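Sarcoplasmic calcium-binding proteins II, V, VI, and VII (Branchiostoma lanceolatum, PDB 2SAS) binds calcium ions through EF-hand loops and seems to be more abundant in fast-contracting muscle, though its physiological role there is not established. Local coordinates at residues G1-F14 with V77-I90. Residues are numbered along the deposited sequence; the frame is centred on the assembly and turned at random.
Sequences GLNDFQKQKIKFTF and VSWEEYLAMWEKTI. With CA (calcium ion), chain C.
Helices 4-14 and 79-90 have axes 10.6 Å apart at closest and directions 123° apart, bringing F14 beside W79 and L2 beside E87. I10 is a knob among W79, Y82, W86 and I90; branching at CB lets it fill two sides of the hole, CG2 lying 3.5 Å from Y82 CE2 and CD1 turned to W86 CB and I90 CD1. F14, its CG anti to the backbone N (chi1 -176°), thereby reaches the start of helix 79-90 and offers a face to the edge of W79, a T-shaped pair with planes at 72°, while its CD1 packs on Y82 CD2. The broad indole of W79 carries K11 on one face, CD 3.7 Å from the centroid of its six-membered ring, as the ammonium reaches D15. Y82 OH donates to T13 OG1 at 2.7 Å, and that hydroxyl in turn donates to I10 O. A leucine in place of Y82 would probably leave T13 OG1 without this donor and open a gap beside I10 CG2. Forked L2 straddles the far end, CD1 on I90 CD1 and CD2 on E87 CG (3.6 Å). Helix 79-90, begun by the S78-E81 capping box, is the exiting helix of an EF-hand whose E81 OE1 ligates calcium, packed on the entering helix of the preceding one, as in paired EF-hands.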
loop_
_atom_site.group_PDB
_atom_site.type_symbol
_atom_site.label_atom_id
_atom_site.label_comp_id
_atom_site.label_asym_id
_atom_site.label_seq_id
_atom_site.Cartn_x
_atom_site.Cartn_y
_atom_site.Cartn_z
ATOM N N GLY A 1 -8.004 -21.189 -11.904
ATOM C CA GLY A 1 -7.525 -20.525 -10.682
ATOM C C GLY A 1 -7.876 -19.040 -10.747
ATOM O O GLY A 1 -8.813 -18.574 -11.432
ATOM N N LEU A 2 -7.099 -18.262 -10.048
ATOM C CA LEU A 2 -7.350 -16.783 -10.102
ATOM C C LEU A 2 -6.082 -16.312 -10.774
ATOM O O LEU A 2 -5.090 -17.048 -10.597
ATOM C CB LEU A 2 -7.674 -16.407 -8.683
ATOM C CG LEU A 2 -9.019 -15.924 -8.237
ATOM C CD1 LEU A 2 -10.232 -16.618 -8.760
ATOM C CD2 LEU A 2 -8.998 -16.047 -6.700
ATOM N N ASN A 3 -6.021 -15.239 -11.532
ATOM C CA ASN A 3 -4.681 -14.862 -12.097
ATOM C C ASN A 3 -4.002 -14.040 -11.011
ATOM O O ASN A 3 -4.609 -13.780 -9.930
ATOM C CB ASN A 3 -4.890 -14.222 -13.444
ATOM C CG ASN A 3 -5.755 -12.962 -13.455
ATOM O OD1 ASN A 3 -5.952 -12.344 -12.416
ATOM N ND2 ASN A 3 -6.267 -12.558 -14.608
ATOM N N ASP A 4 -2.799 -13.595 -11.302
ATOM C CA ASP A 4 -1.937 -12.831 -10.432
ATOM C C ASP A 4 -2.692 -11.575 -9.915
ATOM O O ASP A 4 -2.804 -11.420 -8.708
ATOM C CB ASP A 4 -0.600 -12.488 -11.061
ATOM C CG ASP A 4 0.374 -13.640 -11.177
ATOM O OD1 ASP A 4 0.099 -14.708 -10.662
ATOM O OD2 ASP A 4 1.437 -13.510 -11.842
ATOM N N PHE A 5 -3.151 -10.803 -10.862
ATOM C CA PHE A 5 -3.902 -9.577 -10.696
ATOM C C PHE A 5 -5.056 -9.763 -9.711
ATOM O O PHE A 5 -5.210 -8.959 -8.781
ATOM C CB PHE A 5 -4.424 -9.001 -12.021
ATOM C CG PHE A 5 -5.137 -7.702 -11.844
ATOM C CD1 PHE A 5 -4.475 -6.602 -11.293
ATOM C CD2 PHE A 5 -6.495 -7.605 -12.201
ATOM C CE1 PHE A 5 -5.184 -5.386 -11.089
ATOM C CE2 PHE A 5 -7.168 -6.409 -12.053
ATOM C CZ PHE A 5 -6.519 -5.296 -11.536
ATOM N N GLN A 6 -5.840 -10.821 -9.973
ATOM C CA GLN A 6 -6.958 -11.116 -9.098
ATOM C C GLN A 6 -6.499 -11.323 -7.655
ATOM O O GLN A 6 -7.099 -10.825 -6.706
ATOM C CB GLN A 6 -7.758 -12.359 -9.566
ATOM C CG GLN A 6 -8.561 -12.020 -10.816
ATOM C CD GLN A 6 -9.399 -13.204 -11.252
ATOM O OE1 GLN A 6 -10.621 -13.126 -11.300
ATOM N NE2 GLN A 6 -8.649 -14.265 -11.620
ATOM N N LYS A 7 -5.441 -12.105 -7.498
ATOM C CA LYS A 7 -4.870 -12.474 -6.219
ATOM C C LYS A 7 -4.267 -11.292 -5.483
ATOM O O LYS A 7 -4.263 -11.296 -4.226
ATOM C CB LYS A 7 -3.870 -13.634 -6.315
ATOM C CG LYS A 7 -4.639 -14.953 -6.456
ATOM C CD LYS A 7 -3.929 -15.968 -7.325
ATOM C CE LYS A 7 -2.501 -16.180 -6.901
ATOM N NZ LYS A 7 -1.799 -16.989 -7.960
ATOM N N GLN A 8 -3.814 -10.357 -6.255
ATOM C CA GLN A 8 -3.212 -9.101 -5.751
ATOM C C GLN A 8 -4.278 -8.264 -5.024
ATOM O O GLN A 8 -4.020 -7.748 -3.910
ATOM C CB GLN A 8 -2.624 -8.340 -6.902
ATOM C CG GLN A 8 -1.682 -7.204 -6.693
ATOM C CD GLN A 8 -1.366 -6.472 -8.006
ATOM O OE1 GLN A 8 -1.035 -7.049 -9.051
ATOM N NE2 GLN A 8 -1.492 -5.150 -7.864
ATOM N N LYS A 9 -5.428 -8.132 -5.635
ATOM C CA LYS A 9 -6.574 -7.353 -5.157
ATOM C C LYS A 9 -7.218 -8.105 -4.019
ATOM O O LYS A 9 -7.747 -7.452 -3.112
ATOM C CB LYS A 9 -7.619 -7.006 -6.227
ATOM C CG LYS A 9 -6.966 -6.489 -7.526
ATOM C CD LYS A 9 -7.990 -6.187 -8.588
ATOM C CE LYS A 9 -8.929 -7.374 -8.840
ATOM N NZ LYS A 9 -9.786 -7.227 -10.017
ATOM N N ILE A 10 -7.223 -9.431 -4.095
ATOM C CA ILE A 10 -7.760 -10.217 -2.964
ATOM C C ILE A 10 -6.864 -9.984 -1.733
ATOM O O ILE A 10 -7.310 -9.744 -0.605
ATOM C CB ILE A 10 -8.046 -11.697 -3.311
ATOM C CG1 ILE A 10 -9.264 -11.758 -4.310
ATOM C CG2 ILE A 10 -8.469 -12.423 -2.015
ATOM C CD1 ILE A 10 -9.314 -12.993 -5.241
ATOM N N LYS A 11 -5.568 -9.999 -1.929
ATOM C CA LYS A 11 -4.636 -9.738 -0.819
ATOM C C LYS A 11 -5.010 -8.358 -0.256
ATOM O O LYS A 11 -5.198 -8.181 0.956
ATOM C CB LYS A 11 -3.199 -9.871 -1.227
ATOM C CG LYS A 11 -2.161 -9.880 -0.082
ATOM C CD LYS A 11 -2.594 -10.815 1.063
ATOM C CE LYS A 11 -1.394 -11.112 1.935
ATOM N NZ LYS A 11 -1.065 -9.927 2.795
ATOM N N PHE A 12 -5.164 -7.386 -1.168
ATOM C CA PHE A 12 -5.545 -6.028 -0.832
ATOM C C PHE A 12 -6.699 -5.979 0.133
ATOM O O PHE A 12 -6.566 -5.290 1.167
ATOM C CB PHE A 12 -5.790 -5.135 -2.033
ATOM C CG PHE A 12 -6.096 -3.698 -1.734
ATOM C CD1 PHE A 12 -7.392 -3.270 -1.510
ATOM C CD2 PHE A 12 -5.038 -2.773 -1.693
ATOM C CE1 PHE A 12 -7.665 -1.913 -1.274
ATOM C CE2 PHE A 12 -5.306 -1.416 -1.466
ATOM C CZ PHE A 12 -6.613 -0.992 -1.261
ATOM N N THR A 13 -7.804 -6.603 -0.140
ATOM C CA THR A 13 -8.958 -6.603 0.808
ATOM C C THR A 13 -8.659 -7.339 2.089
ATOM O O THR A 13 -9.210 -7.019 3.197
ATOM C CB THR A 13 -10.215 -7.180 0.053
ATOM O OG1 THR A 13 -9.969 -8.603 -0.139
ATOM C CG2 THR A 13 -10.432 -6.515 -1.313
ATOM N N PHE A 14 -7.820 -8.373 2.046
ATOM C CA PHE A 14 -7.534 -9.144 3.291
ATOM C C PHE A 14 -6.917 -8.121 4.240
ATOM O O PHE A 14 -7.413 -7.836 5.324
ATOM C CB PHE A 14 -6.636 -10.346 2.979
ATOM C CG PHE A 14 -6.278 -11.313 4.054
ATOM C CD1 PHE A 14 -7.127 -12.365 4.412
ATOM C CD2 PHE A 14 -5.081 -11.198 4.736
ATOM C CE1 PHE A 14 -6.810 -13.252 5.443
ATOM C CE2 PHE A 14 -4.706 -12.058 5.757
ATOM C CZ PHE A 14 -5.597 -13.078 6.086
ATOM N N VAL A 77 -9.303 -17.197 10.279
ATOM C CA VAL A 77 -9.427 -17.378 8.818
ATOM C C VAL A 77 -8.007 -17.027 8.324
ATOM O O VAL A 77 -7.524 -15.905 8.598
ATOM C CB VAL A 77 -10.535 -16.588 8.159
ATOM C CG1 VAL A 77 -10.450 -16.601 6.625
ATOM C CG2 VAL A 77 -11.948 -16.997 8.571
ATOM N N SER A 78 -7.325 -17.965 7.670
ATOM C CA SER A 78 -5.965 -17.552 7.208
ATOM C C SER A 78 -6.124 -17.007 5.800
ATOM O O SER A 78 -7.224 -17.097 5.215
ATOM C CB SER A 78 -5.059 -18.800 7.231
ATOM O OG SER A 78 -5.813 -19.858 6.661
ATOM N N TRP A 79 -5.049 -16.498 5.285
ATOM C CA TRP A 79 -4.932 -15.979 3.914
ATOM C C TRP A 79 -5.345 -17.064 2.914
ATOM O O TRP A 79 -6.178 -16.823 2.039
ATOM C CB TRP A 79 -3.498 -15.554 3.608
ATOM C CG TRP A 79 -3.278 -15.400 2.127
ATOM C CD1 TRP A 79 -2.309 -16.007 1.391
ATOM C CD2 TRP A 79 -4.021 -14.568 1.228
ATOM N NE1 TRP A 79 -2.383 -15.580 0.083
ATOM C CE2 TRP A 79 -3.416 -14.698 -0.039
ATOM C CE3 TRP A 79 -5.083 -13.677 1.398
ATOM C CZ2 TRP A 79 -3.835 -13.985 -1.166
ATOM C CZ3 TRP A 79 -5.511 -12.961 0.272
ATOM C CH2 TRP A 79 -4.919 -13.129 -0.972
ATOM N N GLU A 80 -4.719 -18.222 3.057
ATOM C CA GLU A 80 -5.021 -19.407 2.237
ATOM C C GLU A 80 -6.490 -19.764 2.294
ATOM O O GLU A 80 -7.116 -19.989 1.226
ATOM C CB GLU A 80 -4.199 -20.632 2.678
ATOM C CG GLU A 80 -2.678 -20.323 2.781
ATOM C CD GLU A 80 -2.304 -19.614 4.066
ATOM O OE1 GLU A 80 -3.019 -19.649 5.062
ATOM O OE2 GLU A 80 -1.227 -18.995 4.027
ATOM N N GLU A 81 -7.134 -19.813 3.451
ATOM C CA GLU A 81 -8.574 -20.127 3.464
ATOM C C GLU A 81 -9.388 -18.992 2.845
ATOM O O GLU A 81 -10.396 -19.260 2.154
ATOM C CB GLU A 81 -9.158 -20.488 4.807
ATOM C CG GLU A 81 -8.206 -21.336 5.690
ATOM C CD GLU A 81 -8.713 -21.510 7.081
ATOM O OE1 GLU A 81 -8.491 -20.712 7.982
ATOM O OE2 GLU A 81 -9.413 -22.521 7.183
ATOM N N TYR A 82 -8.961 -17.767 3.066
ATOM C CA TYR A 82 -9.590 -16.575 2.499
ATOM C C TYR A 82 -9.420 -16.602 0.971
ATOM O O TYR A 82 -10.381 -16.192 0.250
ATOM C CB TYR A 82 -9.060 -15.269 3.128
ATOM C CG TYR A 82 -9.705 -13.972 2.722
ATOM C CD1 TYR A 82 -10.953 -13.530 3.194
ATOM C CD2 TYR A 82 -9.101 -13.184 1.745
ATOM C CE1 TYR A 82 -11.545 -12.341 2.731
ATOM C CE2 TYR A 82 -9.630 -11.997 1.309
ATOM C CZ TYR A 82 -10.872 -11.558 1.807
ATOM O OH TYR A 82 -11.380 -10.349 1.346
ATOM N N LEU A 83 -8.270 -17.070 0.513
ATOM C CA LEU A 83 -8.032 -17.153 -0.983
ATOM C C LEU A 83 -9.026 -18.181 -1.526
ATOM O O LEU A 83 -9.836 -17.927 -2.427
ATOM C CB LEU A 83 -6.582 -17.494 -1.202
ATOM C CG LEU A 83 -5.782 -16.846 -2.303
ATOM C CD1 LEU A 83 -4.566 -17.702 -2.672
ATOM C CD2 LEU A 83 -6.584 -16.585 -3.587
ATOM N N ALA A 84 -8.998 -19.366 -0.925
ATOM C CA ALA A 84 -9.906 -20.478 -1.242
ATOM C C ALA A 84 -11.326 -20.029 -1.304
ATOM O O ALA A 84 -12.042 -20.422 -2.239
ATOM C CB ALA A 84 -9.749 -21.595 -0.205
ATOM N N MET A 85 -11.804 -19.260 -0.338
ATOM C CA MET A 85 -13.179 -18.741 -0.319
ATOM C C MET A 85 -13.418 -17.911 -1.588
ATOM O O MET A 85 -14.446 -18.064 -2.268
ATOM C CB MET A 85 -13.487 -17.903 0.907
ATOM C CG MET A 85 -14.841 -17.235 0.788
ATOM S SD MET A 85 -15.211 -16.416 2.396
ATOM C CE MET A 85 -13.881 -15.204 2.315
ATOM N N TRP A 86 -12.473 -17.075 -1.917
ATOM C CA TRP A 86 -12.626 -16.226 -3.134
ATOM C C TRP A 86 -12.582 -16.999 -4.426
ATOM O O TRP A 86 -13.382 -16.678 -5.344
ATOM C CB TRP A 86 -11.675 -15.043 -3.041
ATOM C CG TRP A 86 -12.429 -13.997 -2.262
ATOM C CD1 TRP A 86 -12.155 -13.554 -1.024
ATOM C CD2 TRP A 86 -13.604 -13.306 -2.705
ATOM N NE1 TRP A 86 -13.061 -12.612 -0.651
ATOM C CE2 TRP A 86 -13.977 -12.438 -1.626
ATOM C CE3 TRP A 86 -14.389 -13.333 -3.854
ATOM C CZ2 TRP A 86 -15.080 -11.594 -1.701
ATOM C CZ3 TRP A 86 -15.499 -12.503 -3.912
ATOM C CH2 TRP A 86 -15.830 -11.645 -2.869
ATOM N N GLU A 87 -11.729 -17.999 -4.501
ATOM C CA GLU A 87 -11.656 -18.841 -5.721
ATOM C C GLU A 87 -12.979 -19.523 -5.957
ATOM O O GLU A 87 -13.402 -19.654 -7.110
ATOM C CB GLU A 87 -10.561 -19.874 -5.736
ATOM C CG GLU A 87 -9.118 -19.430 -5.480
ATOM C CD GLU A 87 -8.194 -20.106 -6.483
ATOM O OE1 GLU A 87 -8.660 -21.088 -7.057
ATOM O OE2 GLU A 87 -7.071 -19.574 -6.643
ATOM N N LYS A 88 -13.611 -19.911 -4.874
ATOM C CA LYS A 88 -14.946 -20.594 -4.947
ATOM C C LYS A 88 -15.965 -19.599 -5.458
ATOM O O LYS A 88 -16.550 -19.827 -6.512
ATOM C CB LYS A 88 -15.224 -21.271 -3.643
ATOM C CG LYS A 88 -16.528 -21.748 -3.137
ATOM C CD LYS A 88 -16.699 -21.608 -1.616
ATOM C CE LYS A 88 -16.723 -20.247 -0.989
ATOM N NZ LYS A 88 -18.080 -19.600 -0.900
ATOM N N THR A 89 -16.216 -18.442 -4.861
ATOM C CA THR A 89 -17.199 -17.487 -5.378
ATOM C C THR A 89 -16.896 -16.841 -6.708
ATOM O O THR A 89 -17.841 -16.463 -7.417
ATOM C CB THR A 89 -17.472 -16.353 -4.299
ATOM O OG1 THR A 89 -16.181 -15.760 -4.151
ATOM C CG2 THR A 89 -17.981 -16.905 -2.989
ATOM N N ILE A 90 -15.629 -16.632 -7.053
ATOM C CA ILE A 90 -15.392 -15.984 -8.375
ATOM C C ILE A 90 -15.861 -16.993 -9.411
ATOM O O ILE A 90 -16.508 -16.710 -10.424
ATOM C CB ILE A 90 -13.903 -15.524 -8.536
ATOM C CG1 ILE A 90 -13.646 -14.229 -7.745
ATOM C CG2 ILE A 90 -13.527 -15.323 -10.027
ATOM C CD1 ILE A 90 -12.199 -13.667 -7.788
HETATM CA CA CA C . -8.831 -21.666 10.077
HETATM O O HOH W 1 -6.545 -21.603 10.093
#